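Local coordinates for protein hypothetical hydrolase (Bacteroides thetaiotaomicron, PDB 3TC9) that is of unproven function but joins an immunoglobulin-like IPT/TIG domain to a six-bladed beta-propeller and probably serves as an auxiliary nutrient-binding protein, at residues Thr374-Gly386 and Gly390-Glu402. Sequence-based numbering, arbitrary orientation.
Sequences TTFAGRGSNGTSG and GDLRQEARFNHPE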
loop_
_atom_site.group_PDB
_atom_site.type_symbol
_atom_site.label_atom_id
_atom_site.label_comp_id
_atom_site.label_asym_id
_atom_site.label_seq_id
_atom_site.Cartn_x
_atom_site.Cartn_y
_atom_site.Cartn_z
ATOM N N THR B 374 10.544 -0.977 -18.438
ATOM C CA THR B 374 9.681 -2.089 -18.855
ATOM C C THR B 374 8.420 -1.503 -19.510
ATOM O O THR B 374 8.252 -0.288 -19.509
ATOM C CB THR B 374 9.344 -3.026 -17.682
ATOM O OG1 THR B 374 8.732 -2.251 -16.669
ATOM C CG2 THR B 374 10.578 -3.772 -17.114
ATOM N N THR B 375 7.538 -2.362 -20.072
ATOM C CA THR B 375 6.301 -1.915 -20.688
ATOM C C THR B 375 5.155 -2.370 -19.817
ATOM O O THR B 375 5.059 -3.546 -19.463
ATOM C CB THR B 375 6.216 -2.403 -22.124
ATOM O OG1 THR B 375 7.321 -1.831 -22.808
ATOM C CG2 THR B 375 4.866 -2.036 -22.830
ATOM N N PHE B 376 4.289 -1.437 -19.462
ATOM C CA PHE B 376 3.162 -1.745 -18.609
ATOM C C PHE B 376 1.942 -2.172 -19.397
ATOM O O PHE B 376 1.306 -3.174 -19.047
ATOM C CB PHE B 376 2.838 -0.512 -17.739
ATOM C CG PHE B 376 1.690 -0.651 -16.756
ATOM C CD1 PHE B 376 1.696 -1.654 -15.789
ATOM C CD2 PHE B 376 0.650 0.273 -16.743
ATOM C CE1 PHE B 376 0.671 -1.737 -14.838
ATOM C CE2 PHE B 376 -0.366 0.196 -15.793
ATOM C CZ PHE B 376 -0.337 -0.790 -14.828
ATOM N N ALA B 377 1.580 -1.398 -20.442
ATOM C CA ALA B 377 0.334 -1.635 -21.170
ATOM C C ALA B 377 0.419 -1.160 -22.574
ATOM O O ALA B 377 1.101 -0.186 -22.855
ATOM C CB ALA B 377 -0.823 -0.922 -20.475
ATOM N N GLY B 378 -0.306 -1.842 -23.451
ATOM C CA GLY B 378 -0.348 -1.503 -24.866
ATOM C C GLY B 378 0.363 -2.537 -25.693
ATOM O O GLY B 378 0.963 -3.475 -25.149
ATOM N N ARG B 379 0.288 -2.356 -27.033
ATOM C CA ARG B 379 0.899 -3.215 -28.037
ATOM C C ARG B 379 0.318 -4.650 -27.996
ATOM O O ARG B 379 0.963 -5.585 -28.431
ATOM C CB ARG B 379 2.451 -3.220 -27.924
ATOM C CG ARG B 379 3.057 -1.826 -27.939
ATOM C CD ARG B 379 4.541 -1.847 -27.698
ATOM N NE ARG B 379 5.287 -2.432 -28.820
ATOM C CZ ARG B 379 5.743 -1.746 -29.860
ATOM N NH1 ARG B 379 5.510 -0.445 -29.959
ATOM N NH2 ARG B 379 6.437 -2.354 -30.809
ATOM N N GLY B 380 -0.923 -4.792 -27.552
ATOM C CA GLY B 380 -1.610 -6.079 -27.549
ATOM C C GLY B 380 -2.179 -6.402 -28.914
ATOM O O GLY B 380 -1.962 -5.652 -29.875
ATOM N N SER B 381 -2.906 -7.528 -29.012
ATOM C CA SER B 381 -3.599 -7.981 -30.225
ATOM C C SER B 381 -2.719 -8.023 -31.475
ATOM O O SER B 381 -3.191 -7.730 -32.585
ATOM C CB SER B 381 -4.807 -7.095 -30.522
ATOM O OG SER B 381 -5.642 -6.877 -29.397
ATOM N N ASN B 382 -1.448 -8.398 -31.303
ATOM C CA ASN B 382 -0.503 -8.566 -32.411
ATOM C C ASN B 382 -0.308 -7.232 -33.213
ATOM O O ASN B 382 -0.066 -7.235 -34.427
ATOM C CB ASN B 382 -0.973 -9.746 -33.313
ATOM C CG ASN B 382 0.140 -10.392 -34.100
ATOM O OD1 ASN B 382 1.210 -10.731 -33.555
ATOM N ND2 ASN B 382 -0.089 -10.579 -35.403
ATOM N N GLY B 383 -0.344 -6.110 -32.503
ATOM C CA GLY B 383 -0.173 -4.807 -33.132
ATOM C C GLY B 383 0.425 -3.761 -32.229
ATOM O O GLY B 383 0.828 -4.054 -31.107
ATOM N N THR B 384 0.536 -2.548 -32.743
ATOM C CA THR B 384 1.072 -1.420 -31.988
ATOM C C THR B 384 -0.075 -0.458 -31.774
ATOM O O THR B 384 -0.725 -0.512 -30.732
ATOM C CB THR B 384 2.315 -0.787 -32.663
ATOM O OG1 THR B 384 1.988 -0.405 -34.002
ATOM C CG2 THR B 384 3.512 -1.734 -32.683
ATOM N N SER B 385 -0.344 0.412 -32.749
ATOM C CA SER B 385 -1.434 1.370 -32.631
ATOM C C SER B 385 -2.781 0.693 -32.887
ATOM O O SER B 385 -2.873 -0.248 -33.694
ATOM C CB SER B 385 -1.246 2.510 -33.619
ATOM O OG SER B 385 -1.166 1.998 -34.936
ATOM N N GLY B 386 -3.802 1.213 -32.232
ATOM C CA GLY B 386 -5.164 0.735 -32.398
ATOM C C GLY B 386 -6.036 1.167 -31.253
ATOM O O GLY B 386 -5.678 2.068 -30.485
ATOM N N GLY B 390 -9.014 -4.403 -22.515
ATOM C CA GLY B 390 -8.669 -5.735 -22.013
ATOM C C GLY B 390 -7.318 -5.902 -21.371
ATOM O O GLY B 390 -6.795 -4.966 -20.749
ATOM N N ASP B 391 -6.763 -7.141 -21.485
ATOM C CA ASP B 391 -5.463 -7.503 -20.928
ATOM C C ASP B 391 -4.390 -6.471 -21.360
ATOM O O ASP B 391 -4.212 -6.219 -22.560
ATOM C CB ASP B 391 -5.056 -8.932 -21.344
ATOM C CG ASP B 391 -3.792 -9.423 -20.636
ATOM O OD1 ASP B 391 -2.673 -9.080 -21.097
ATOM O OD2 ASP B 391 -3.915 -10.078 -19.575
ATOM N N LEU B 392 -3.699 -5.882 -20.363
ATOM C CA LEU B 392 -2.664 -4.836 -20.516
ATOM C C LEU B 392 -1.645 -5.123 -21.614
ATOM O O LEU B 392 -1.377 -4.236 -22.407
ATOM C CB LEU B 392 -1.922 -4.645 -19.191
ATOM C CG LEU B 392 -2.453 -3.547 -18.262
ATOM C CD1 LEU B 392 -3.906 -3.745 -17.941
ATOM C CD2 LEU B 392 -1.651 -3.526 -16.958
ATOM N N ARG B 393 -1.127 -6.356 -21.701
ATOM C CA ARG B 393 -0.115 -6.703 -22.687
ATOM C C ARG B 393 -0.604 -7.578 -23.831
ATOM O O ARG B 393 -0.055 -7.478 -24.910
ATOM C CB ARG B 393 1.076 -7.386 -22.005
ATOM C CG ARG B 393 1.819 -6.486 -21.010
ATOM C CD ARG B 393 2.454 -5.238 -21.601
ATOM N NE ARG B 393 3.340 -5.520 -22.739
ATOM C CZ ARG B 393 4.624 -5.843 -22.640
ATOM N NH1 ARG B 393 5.209 -5.922 -21.446
ATOM N NH2 ARG B 393 5.335 -6.093 -23.729
ATOM N N GLN B 394 -1.607 -8.437 -23.610
ATOM C CA GLN B 394 -2.127 -9.373 -24.626
ATOM C C GLN B 394 -3.187 -8.790 -25.560
ATOM O O GLN B 394 -3.199 -9.153 -26.735
ATOM C CB GLN B 394 -2.689 -10.636 -23.953
ATOM C CG GLN B 394 -1.627 -11.517 -23.258
ATOM C CD GLN B 394 -0.438 -11.768 -24.171
ATOM O OE1 GLN B 394 -0.530 -12.468 -25.208
ATOM N NE2 GLN B 394 0.687 -11.161 -23.846
ATOM N N GLU B 395 -4.025 -7.867 -25.076
ATOM C CA GLU B 395 -5.143 -7.325 -25.856
ATOM C C GLU B 395 -5.110 -5.822 -26.074
ATOM O O GLU B 395 -5.376 -5.360 -27.197
ATOM C CB GLU B 395 -6.491 -7.660 -25.150
ATOM C CG GLU B 395 -6.769 -9.146 -24.981
ATOM C CD GLU B 395 -8.097 -9.508 -24.331
ATOM O OE1 GLU B 395 -8.401 -8.968 -23.239
ATOM O OE2 GLU B 395 -8.781 -10.415 -24.866
ATOM N N ALA B 396 -4.852 -5.057 -25.005
ATOM C CA ALA B 396 -4.947 -3.598 -25.030
ATOM C C ALA B 396 -4.060 -2.895 -26.085
ATOM O O ALA B 396 -2.908 -3.270 -26.297
ATOM C CB ALA B 396 -4.642 -3.032 -23.658
ATOM N N ARG B 397 -4.633 -1.873 -26.749
ATOM C CA ARG B 397 -3.950 -1.006 -27.688
ATOM C C ARG B 397 -4.374 0.415 -27.494
ATOM O O ARG B 397 -5.540 0.689 -27.186
ATOM C CB ARG B 397 -4.227 -1.386 -29.130
ATOM C CG ARG B 397 -3.354 -2.496 -29.630
ATOM C CD ARG B 397 -4.230 -3.280 -30.538
ATOM N NE ARG B 397 -3.692 -3.353 -31.880
ATOM C CZ ARG B 397 -4.361 -3.819 -32.924
ATOM N NH1 ARG B 397 -5.638 -4.180 -32.802
ATOM N NH2 ARG B 397 -3.774 -3.908 -34.099
ATOM N N PHE B 398 -3.416 1.327 -27.715
ATOM C CA PHE B 398 -3.576 2.784 -27.686
ATOM C C PHE B 398 -3.163 3.330 -29.024
ATOM O O PHE B 398 -2.526 2.620 -29.788
ATOM C CB PHE B 398 -2.716 3.421 -26.583
ATOM C CG PHE B 398 -2.950 2.858 -25.215
ATOM C CD1 PHE B 398 -4.009 3.309 -24.430
ATOM C CD2 PHE B 398 -2.108 1.877 -24.698
ATOM C CE1 PHE B 398 -4.219 2.781 -23.148
ATOM C CE2 PHE B 398 -2.333 1.336 -23.433
ATOM C CZ PHE B 398 -3.375 1.807 -22.658
ATOM N N ASN B 399 -3.498 4.574 -29.311
ATOM C CA ASN B 399 -3.082 5.221 -30.543
ATOM C C ASN B 399 -2.637 6.629 -30.181
ATOM O O ASN B 399 -3.448 7.534 -30.046
ATOM C CB ASN B 399 -4.184 5.198 -31.590
ATOM C CG ASN B 399 -3.691 5.490 -32.966
ATOM O OD1 ASN B 399 -2.574 5.984 -33.171
ATOM N ND2 ASN B 399 -4.551 5.233 -33.940
ATOM N N HIS B 400 -1.322 6.773 -29.979
ATOM C CA HIS B 400 -0.615 7.987 -29.574
ATOM C C HIS B 400 -1.057 8.414 -28.170
ATOM O O HIS B 400 -1.658 9.483 -28.038
ATOM C CB HIS B 400 -0.806 9.120 -30.603
ATOM C CG HIS B 400 -0.060 8.925 -31.888
ATOM N ND1 HIS B 400 -0.579 9.359 -33.085
ATOM C CD2 HIS B 400 1.153 8.364 -32.115
ATOM C CE1 HIS B 400 0.342 9.084 -33.998
ATOM N NE2 HIS B 400 1.396 8.473 -33.461
ATOM N N PRO B 401 -0.829 7.579 -27.112
ATOM C CA PRO B 401 -1.146 8.039 -25.737
ATOM C C PRO B 401 -0.246 9.230 -25.364
ATOM O O PRO B 401 0.940 9.220 -25.706
ATOM C CB PRO B 401 -0.859 6.795 -24.877
ATOM C CG PRO B 401 0.175 6.059 -25.617
ATOM C CD PRO B 401 -0.117 6.281 -27.086
ATOM N N GLU B 402 -0.796 10.280 -24.721
ATOM C CA GLU B 402 0.008 11.456 -24.404
ATOM C C GLU B 402 -0.031 11.820 -22.935
ATOM O O GLU B 402 1.022 11.859 -22.314
ATOM C CB GLU B 402 -0.412 12.651 -25.259
ATOM C CG GLU B 402 -0.076 12.474 -26.726
ATOM C CD GLU B 402 -0.759 13.393 -27.719
ATOM O OE1 GLU B 402 -1.869 13.893 -27.428
ATOM O OE2 GLU B 402 -0.198 13.572 -28.822
HETATM O O HOH W 1 8.347 -5.499 -20.451
HETATM O O HOH W 2 2.125 -5.926 -25.356
HETATM O O HOH W 3 -0.824 -0.067 -28.221
HETATM O O HOH W 4 -1.389 -2.049 -35.265
#
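T375 lies against the guanidinium of R393, the two side chains crossing at about a right angle, with methyl CG2 3.8 Å above the centre of the flat group. With OG1 beside the backbone N (chi1 -61°), where it bonds D323 OD1, CG2 stands anti to that N and meets the guanidinium. R393 leaves its backbone pointing away, and bends at chi2 and chi3 bring its end round to T375; a water in the guanidinium plane joins its NE to G378 O and to its own carbonyl. An alanine in place of R393 would probably leave this water with one mate fewer and the T375 methyl without its flat cover. Next along, L392 sets CD2 over one face of the F376 ring, 3.8 Å from the centroid, while its CG packs on A377 CB; I426 backs both L392 and A377. F398 turns its ring edge to G378 CA, 3.7 Å from CE2.

Backbone bonds tie the loops together: G378 N to L392 O (2.8 Å) and G380 N to A396 O (2.8 Å). S381 grips twice, its N above the carbonyl plane of Q394 and its OG on an in-plane lone pair of E395 O at 2.7 Å. G380 passes so close to E395 that a CB would clash. R397 threads between G380 O and T384 O, S381 CB over one guanidinium face, and its NH1 bonds N388.

With a type I' turn from G380 to G383, the two segments form the link between neighbouring blades of the six-bladed propeller, leading from strand 372-376 to the sheet of 390-391 and 401-407, which strand 107-113 from earlier in the chain helps complete, as in propeller ring closure.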